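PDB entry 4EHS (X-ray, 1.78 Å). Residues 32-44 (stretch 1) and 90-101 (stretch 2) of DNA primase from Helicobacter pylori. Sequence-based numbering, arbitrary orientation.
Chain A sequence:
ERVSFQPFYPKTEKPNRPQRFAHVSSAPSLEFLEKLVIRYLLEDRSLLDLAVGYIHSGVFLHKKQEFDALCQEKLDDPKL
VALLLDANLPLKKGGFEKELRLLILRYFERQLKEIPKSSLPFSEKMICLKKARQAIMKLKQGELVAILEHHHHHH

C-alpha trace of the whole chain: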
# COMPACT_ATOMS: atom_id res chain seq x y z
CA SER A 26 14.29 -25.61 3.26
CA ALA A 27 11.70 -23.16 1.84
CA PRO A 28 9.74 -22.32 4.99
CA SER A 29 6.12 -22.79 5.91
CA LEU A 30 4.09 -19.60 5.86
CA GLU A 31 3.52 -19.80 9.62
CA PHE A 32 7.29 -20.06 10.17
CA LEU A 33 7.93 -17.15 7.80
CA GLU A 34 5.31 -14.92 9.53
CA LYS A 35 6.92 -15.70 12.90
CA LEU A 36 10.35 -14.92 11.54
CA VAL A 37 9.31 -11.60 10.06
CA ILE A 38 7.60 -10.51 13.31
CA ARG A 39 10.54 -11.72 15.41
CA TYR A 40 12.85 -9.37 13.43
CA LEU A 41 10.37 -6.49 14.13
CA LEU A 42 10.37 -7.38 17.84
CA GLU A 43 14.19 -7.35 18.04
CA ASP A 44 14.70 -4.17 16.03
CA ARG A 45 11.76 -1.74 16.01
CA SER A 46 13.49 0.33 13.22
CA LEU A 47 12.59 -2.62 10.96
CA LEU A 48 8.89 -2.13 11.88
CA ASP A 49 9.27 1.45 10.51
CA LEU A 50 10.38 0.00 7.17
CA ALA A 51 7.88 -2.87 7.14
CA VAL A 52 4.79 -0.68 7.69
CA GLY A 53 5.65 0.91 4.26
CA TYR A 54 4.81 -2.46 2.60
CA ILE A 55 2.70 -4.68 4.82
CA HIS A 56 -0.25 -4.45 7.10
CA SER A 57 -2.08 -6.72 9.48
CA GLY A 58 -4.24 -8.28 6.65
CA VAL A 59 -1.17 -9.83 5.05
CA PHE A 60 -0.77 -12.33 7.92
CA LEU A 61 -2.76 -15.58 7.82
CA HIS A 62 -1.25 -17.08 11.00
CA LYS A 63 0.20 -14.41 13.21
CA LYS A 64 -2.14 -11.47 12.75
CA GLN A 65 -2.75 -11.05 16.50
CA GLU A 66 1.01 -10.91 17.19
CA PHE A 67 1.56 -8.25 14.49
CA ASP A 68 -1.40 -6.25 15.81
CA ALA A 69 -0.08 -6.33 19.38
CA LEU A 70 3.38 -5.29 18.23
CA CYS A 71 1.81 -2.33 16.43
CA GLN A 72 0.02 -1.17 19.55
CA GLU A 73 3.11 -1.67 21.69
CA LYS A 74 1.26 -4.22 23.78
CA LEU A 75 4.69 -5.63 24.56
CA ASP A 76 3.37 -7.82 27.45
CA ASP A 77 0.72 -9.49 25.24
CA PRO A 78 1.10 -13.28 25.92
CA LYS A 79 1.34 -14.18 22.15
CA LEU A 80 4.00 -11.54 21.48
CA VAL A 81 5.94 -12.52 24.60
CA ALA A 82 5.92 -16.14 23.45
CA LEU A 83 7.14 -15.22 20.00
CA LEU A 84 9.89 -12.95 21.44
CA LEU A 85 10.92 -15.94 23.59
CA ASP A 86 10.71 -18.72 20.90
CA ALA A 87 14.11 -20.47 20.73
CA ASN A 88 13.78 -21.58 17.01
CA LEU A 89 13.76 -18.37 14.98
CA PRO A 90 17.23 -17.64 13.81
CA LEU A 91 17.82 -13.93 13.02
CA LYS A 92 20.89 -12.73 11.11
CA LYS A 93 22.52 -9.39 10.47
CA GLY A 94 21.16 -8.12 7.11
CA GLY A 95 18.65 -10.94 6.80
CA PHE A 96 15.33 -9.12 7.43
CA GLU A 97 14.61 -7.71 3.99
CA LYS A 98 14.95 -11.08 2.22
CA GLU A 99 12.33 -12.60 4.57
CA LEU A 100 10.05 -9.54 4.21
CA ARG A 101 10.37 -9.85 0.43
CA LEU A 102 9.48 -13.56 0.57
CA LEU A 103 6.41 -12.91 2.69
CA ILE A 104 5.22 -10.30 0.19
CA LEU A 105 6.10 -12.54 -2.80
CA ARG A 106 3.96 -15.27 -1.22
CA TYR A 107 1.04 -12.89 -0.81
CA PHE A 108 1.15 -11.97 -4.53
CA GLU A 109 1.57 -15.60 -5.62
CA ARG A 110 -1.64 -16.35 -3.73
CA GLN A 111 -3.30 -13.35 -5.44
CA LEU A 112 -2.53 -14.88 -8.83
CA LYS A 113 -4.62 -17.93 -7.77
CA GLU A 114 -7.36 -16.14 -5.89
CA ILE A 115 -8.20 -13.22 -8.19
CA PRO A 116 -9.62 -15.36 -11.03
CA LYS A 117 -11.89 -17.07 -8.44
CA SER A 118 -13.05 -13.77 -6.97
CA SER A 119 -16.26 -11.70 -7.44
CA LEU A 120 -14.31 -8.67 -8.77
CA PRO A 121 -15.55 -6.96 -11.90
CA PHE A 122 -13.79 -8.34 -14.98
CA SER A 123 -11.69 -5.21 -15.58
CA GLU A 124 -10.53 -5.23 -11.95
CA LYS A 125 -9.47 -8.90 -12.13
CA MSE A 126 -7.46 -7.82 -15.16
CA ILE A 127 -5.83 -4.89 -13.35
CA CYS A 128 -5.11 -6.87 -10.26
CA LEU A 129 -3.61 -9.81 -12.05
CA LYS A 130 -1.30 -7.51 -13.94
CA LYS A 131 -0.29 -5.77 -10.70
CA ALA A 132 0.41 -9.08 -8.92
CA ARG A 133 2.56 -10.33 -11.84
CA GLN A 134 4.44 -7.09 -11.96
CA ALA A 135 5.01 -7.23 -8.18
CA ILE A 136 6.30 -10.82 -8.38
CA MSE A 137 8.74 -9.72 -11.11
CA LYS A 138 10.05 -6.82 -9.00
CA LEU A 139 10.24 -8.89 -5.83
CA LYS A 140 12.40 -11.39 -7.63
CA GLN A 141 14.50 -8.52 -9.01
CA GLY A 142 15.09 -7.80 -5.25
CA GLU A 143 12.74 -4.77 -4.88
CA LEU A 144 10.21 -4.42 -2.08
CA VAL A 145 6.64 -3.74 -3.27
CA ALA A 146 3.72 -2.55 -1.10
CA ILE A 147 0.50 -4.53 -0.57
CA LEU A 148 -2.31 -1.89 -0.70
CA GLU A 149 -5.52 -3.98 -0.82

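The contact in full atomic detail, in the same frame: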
# COMPACT_ATOMS: atom_id res chain seq x y z
N PHE A 32 5.92 -20.31 9.76
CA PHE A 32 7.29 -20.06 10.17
C PHE A 32 7.77 -18.69 9.63
O PHE A 32 8.40 -17.91 10.31
CB PHE A 32 8.24 -21.15 9.65
CG PHE A 32 9.71 -20.97 10.16
CD1 PHE A 32 10.11 -21.47 11.40
CD2 PHE A 32 10.63 -20.28 9.38
CE1 PHE A 32 11.44 -21.29 11.82
CE2 PHE A 32 11.96 -20.09 9.79
CZ PHE A 32 12.33 -20.59 11.03
N LEU A 33 7.50 -18.44 8.38
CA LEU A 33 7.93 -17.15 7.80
C LEU A 33 7.26 -15.96 8.49
O LEU A 33 7.93 -14.93 8.72
CB LEU A 33 7.55 -17.09 6.31
CG LEU A 33 8.00 -15.87 5.54
CD1 LEU A 33 9.53 -15.71 5.64
CD2 LEU A 33 7.59 -16.02 4.06
N GLU A 34 5.98 -16.05 8.83
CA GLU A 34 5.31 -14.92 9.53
C GLU A 34 5.94 -14.69 10.91
O GLU A 34 6.18 -13.53 11.36
CB GLU A 34 3.83 -15.23 9.71
CG GLU A 34 3.10 -15.19 8.34
CD GLU A 34 1.60 -15.25 8.47
OE1 GLU A 34 1.08 -15.14 9.59
OE2 GLU A 34 0.96 -15.36 7.36
N LYS A 35 6.23 -15.81 11.58
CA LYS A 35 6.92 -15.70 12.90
C LYS A 35 8.26 -15.03 12.79
O LYS A 35 8.63 -14.21 13.67
CB LYS A 35 7.11 -17.13 13.52
CG LYS A 35 5.81 -17.62 14.12
CD LYS A 35 6.10 -18.92 14.95
CE LYS A 35 6.03 -20.12 14.09
NZ LYS A 35 5.90 -21.40 14.92
N LEU A 36 8.99 -15.40 11.76
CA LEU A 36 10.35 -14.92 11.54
C LEU A 36 10.33 -13.43 11.31
O LEU A 36 11.10 -12.72 11.94
CB LEU A 36 11.07 -15.72 10.46
CG LEU A 36 12.52 -15.37 10.16
CD1 LEU A 36 13.38 -15.68 11.38
CD2 LEU A 36 12.98 -16.19 8.95
N VAL A 37 9.41 -13.01 10.45
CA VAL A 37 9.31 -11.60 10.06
C VAL A 37 8.98 -10.80 11.34
O VAL A 37 9.64 -9.79 11.62
CB VAL A 37 8.29 -11.42 8.90
CG1 VAL A 37 7.94 -9.94 8.79
CG2 VAL A 37 8.90 -11.85 7.56
N ILE A 38 8.01 -11.25 12.15
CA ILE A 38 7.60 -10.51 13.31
C ILE A 38 8.73 -10.49 14.36
O ILE A 38 8.90 -9.52 15.11
CB ILE A 38 6.29 -11.07 13.87
CG1 ILE A 38 5.16 -10.76 12.84
CG2 ILE A 38 5.93 -10.38 15.20
CD1 ILE A 38 3.88 -11.52 13.14
N ARG A 39 9.42 -11.63 14.41
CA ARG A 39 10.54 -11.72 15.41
C ARG A 39 11.63 -10.64 15.11
O ARG A 39 12.21 -9.98 16.04
CB ARG A 39 11.11 -13.17 15.37
CG ARG A 39 12.28 -13.22 16.42
CD ARG A 39 11.80 -12.97 17.84
NE ARG A 39 13.02 -13.24 18.64
CZ ARG A 39 13.26 -14.43 19.16
NH1 ARG A 39 12.28 -15.36 19.24
NH2 ARG A 39 14.47 -14.64 19.74
N TYR A 40 11.94 -10.46 13.83
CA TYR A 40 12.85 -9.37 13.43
C TYR A 40 12.29 -8.02 13.90
O TYR A 40 13.05 -7.18 14.42
CB TYR A 40 12.98 -9.27 11.94
CG TYR A 40 14.09 -10.14 11.33
CD1 TYR A 40 15.41 -9.75 11.43
CD2 TYR A 40 13.78 -11.32 10.68
CE1 TYR A 40 16.45 -10.53 10.84
CE2 TYR A 40 14.80 -12.11 10.09
CZ TYR A 40 16.15 -11.72 10.23
OH TYR A 40 17.16 -12.47 9.66
N LEU A 41 11.00 -7.77 13.64
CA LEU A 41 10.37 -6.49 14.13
C LEU A 41 10.40 -6.34 15.66
O LEU A 41 10.55 -5.21 16.18
CB LEU A 41 8.91 -6.42 13.68
CG LEU A 41 8.75 -6.76 12.19
CD1 LEU A 41 7.27 -6.58 11.95
CD2 LEU A 41 9.51 -5.87 11.19
N LEU A 42 10.27 -7.44 16.38
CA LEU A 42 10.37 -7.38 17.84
C LEU A 42 11.79 -7.03 18.30
O LEU A 42 11.98 -6.37 19.37
CB LEU A 42 9.96 -8.74 18.44
CG LEU A 42 8.44 -8.92 18.48
CD1 LEU A 42 8.20 -10.44 18.73
CD2 LEU A 42 7.75 -8.11 19.60
N GLU A 43 12.79 -7.54 17.60
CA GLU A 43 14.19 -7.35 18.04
C GLU A 43 14.71 -5.98 17.62
O GLU A 43 15.61 -5.41 18.28
CB GLU A 43 15.13 -8.41 17.50
CG GLU A 43 14.76 -9.76 18.15
CD GLU A 43 15.92 -10.59 18.69
OE1 GLU A 43 17.10 -10.18 18.57
OE2 GLU A 43 15.65 -11.76 19.12
N ASP A 44 14.17 -5.44 16.50
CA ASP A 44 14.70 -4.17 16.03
C ASP A 44 13.52 -3.34 15.51
O ASP A 44 13.04 -3.55 14.43
CB ASP A 44 15.81 -4.35 15.00
CG ASP A 44 16.47 -2.99 14.59
OD1 ASP A 44 15.89 -1.92 14.82
OD2 ASP A 44 17.53 -3.08 14.04
N PRO A 90 15.89 -18.17 13.89
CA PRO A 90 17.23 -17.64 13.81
C PRO A 90 17.30 -16.31 13.02
O PRO A 90 17.07 -16.27 11.86
CB PRO A 90 17.98 -18.77 13.10
CG PRO A 90 16.95 -19.32 12.15
CD PRO A 90 15.66 -19.28 12.94
N LEU A 91 17.67 -15.24 13.69
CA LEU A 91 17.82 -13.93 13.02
C LEU A 91 19.27 -13.76 12.58
O LEU A 91 20.18 -14.28 13.22
CB LEU A 91 17.47 -12.81 14.00
CG LEU A 91 16.10 -12.92 14.65
CD1 LEU A 91 15.89 -11.69 15.54
CD2 LEU A 91 14.95 -13.07 13.66
N LYS A 92 19.51 -13.00 11.53
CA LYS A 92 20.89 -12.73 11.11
C LYS A 92 20.99 -11.27 10.75
O LYS A 92 20.03 -10.66 10.20
CB LYS A 92 21.24 -13.49 9.82
CG LYS A 92 20.69 -14.90 9.64
CD LYS A 92 20.85 -15.29 8.18
CE LYS A 92 19.64 -16.06 7.65
NZ LYS A 92 19.93 -16.74 6.35
N LYS A 93 22.20 -10.72 10.95
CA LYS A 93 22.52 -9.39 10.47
C LYS A 93 22.23 -9.36 8.95
O LYS A 93 22.59 -10.28 8.21
CB LYS A 93 24.01 -9.14 10.73
CG LYS A 93 24.59 -7.82 10.27
CD LYS A 93 26.12 -7.92 10.51
CE LYS A 93 26.71 -6.60 10.99
NZ LYS A 93 28.21 -6.54 10.87
N GLY A 94 21.46 -8.36 8.53
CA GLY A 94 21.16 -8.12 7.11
C GLY A 94 20.18 -9.10 6.51
O GLY A 94 20.04 -9.16 5.32
N GLY A 95 19.51 -9.90 7.33
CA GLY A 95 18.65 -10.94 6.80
C GLY A 95 17.18 -10.59 6.72
O GLY A 95 16.43 -11.33 6.07
N PHE A 96 16.76 -9.46 7.33
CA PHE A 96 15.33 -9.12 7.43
C PHE A 96 14.65 -8.89 6.05
O PHE A 96 13.54 -9.41 5.78
CB PHE A 96 15.16 -7.81 8.17
CG PHE A 96 13.73 -7.34 8.22
CD1 PHE A 96 12.75 -8.12 8.87
CD2 PHE A 96 13.34 -6.14 7.54
CE1 PHE A 96 11.42 -7.70 8.90
CE2 PHE A 96 12.02 -5.74 7.59
CZ PHE A 96 11.08 -6.51 8.22
N GLU A 97 15.28 -8.05 5.22
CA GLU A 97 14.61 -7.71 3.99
C GLU A 97 14.35 -8.88 3.07
O GLU A 97 13.34 -8.90 2.40
CB GLU A 97 15.37 -6.61 3.23
CG GLU A 97 15.11 -5.33 3.93
CD GLU A 97 15.70 -4.13 3.21
OE1 GLU A 97 15.78 -4.17 1.93
OE2 GLU A 97 15.97 -3.12 3.93
N LYS A 98 15.23 -9.87 3.03
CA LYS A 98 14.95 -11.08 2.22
C LYS A 98 13.71 -11.83 2.73
O LYS A 98 12.92 -12.31 1.94
CB LYS A 98 16.16 -12.00 2.25
CG LYS A 98 15.98 -13.32 1.55
CD LYS A 98 17.02 -14.28 2.11
CE LYS A 98 17.26 -15.50 1.24
NZ LYS A 98 16.48 -16.67 1.73
N GLU A 99 13.51 -11.91 4.06
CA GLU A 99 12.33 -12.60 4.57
C GLU A 99 11.11 -11.72 4.38
O GLU A 99 10.06 -12.28 4.11
CB GLU A 99 12.44 -12.87 6.07
CG GLU A 99 13.73 -13.57 6.56
CD GLU A 99 14.07 -14.83 5.80
OE1 GLU A 99 13.19 -15.38 5.10
OE2 GLU A 99 15.27 -15.28 5.89
N LEU A 100 11.24 -10.38 4.48
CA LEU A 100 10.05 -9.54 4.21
C LEU A 100 9.66 -9.71 2.71
O LEU A 100 8.45 -9.88 2.34
CB LEU A 100 10.35 -8.05 4.58
CG LEU A 100 9.17 -7.12 4.26
CD1 LEU A 100 7.86 -7.43 4.98
CD2 LEU A 100 9.70 -5.70 4.56
N ARG A 101 10.66 -9.71 1.86
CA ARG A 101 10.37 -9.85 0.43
C ARG A 101 9.68 -11.20 0.14
O ARG A 101 8.75 -11.29 -0.67
CB ARG A 101 11.67 -9.70 -0.42
CG ARG A 101 12.11 -8.28 -0.76
CD ARG A 101 13.13 -8.18 -1.96
NE ARG A 101 14.19 -9.16 -1.82
CZ ARG A 101 15.26 -9.02 -1.00
NH1 ARG A 101 15.46 -7.89 -0.33
NH2 ARG A 101 16.15 -10.02 -0.92
O HOH W 1 16.52 -14.76 8.61

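The contact between the two stretches is built around the ring of Tyr 40, which projects from the helix of stretch 1 toward stretch 2. Over one face lies Leu 91, whose CD2 makes a CH-pi contact 3.6 Å from the centroid of the Tyr 40 ring, almost on the ring normal. Over the opposite face comes Phe 96, with its CA in a second CH-pi contact 3.8 Å from the same centroid, again nearly on the normal. The Phe 96 ring then turns its edge toward the face of Tyr 40 in an offset edge-to-face arrangement, with centroids 5.5 Å apart and planes inclined at 61°.

With chi1 in the t well, Phe 96 reaches across the helix of stretch 1. Its CD1 packs 3.3 Å from Tyr 40 CB and its CZ 3.4 Å from Leu 41 CD2, while CE1 lies 4.1 Å from Val 37 CG1. Flat and wholly apolar, the ring suits this buried site.

The helices run at 140° to each other, their axes 9.5 Å apart at closest approach. The nearest CA pairs are Tyr 40 with Phe 96 and, one turn earlier in stretch 1, Val 37 with Leu 100. The compact Val 37 fits where the backbones come near: its CG2 lies 3.7 Å from Glu 99 O and 4.1 Å from Leu 100 N. Leu 100 itself points away and adds little.

Glu 99 fills the hole formed by Leu 33, Leu 36, Val 37 and Tyr 40. Its chi1 and chi2 are both m, folding the chain so that its methylenes and carboxylate lie against apolar neighbours; Leu 36 CD2 is 3.6 Å from Glu 99 CD, and Leu 33 CD1 is 3.7 Å from Glu 99 OE1. A water compensates for part of this burial, donating a hydrogen bond to Glu 99 OE2 (3.0 Å) and hydrogen bonding to Tyr 40 OH at 2.6 Å.

The Tyr 40 hydroxyl thus carries an otherwise apolar ring to a polar edge. It also accepts a hydrogen bond from the backbone, Lys 92 N to Tyr 40 OH, at 3.0 Å, which ties the helix to the start of the type II turn from Lys 92 to Gly 95. Gly 94 has the positive phi that favours glycine, and Gly 95 leaves room for the hydroxyl: an ideal CB there would lie 2.6 Å from Tyr 40 OH, a clash.

Farther out, Leu 91 extends its end across the helix surface. Its CD2 meets Leu 36 CD1 and Arg 39 CG, each at 3.8 Å, and its CD1 lies 3.3 Å from Glu 43 CD. Arg 39 and Glu 43 are joined by a salt bridge, with Arg 39 NE 3.1 Å from Glu 43 OE2, pairing their charges beside this leucine. At the other margin, Pro 90 CD rests 4.1 Å from CZ at the edge of the Phe 32 ring.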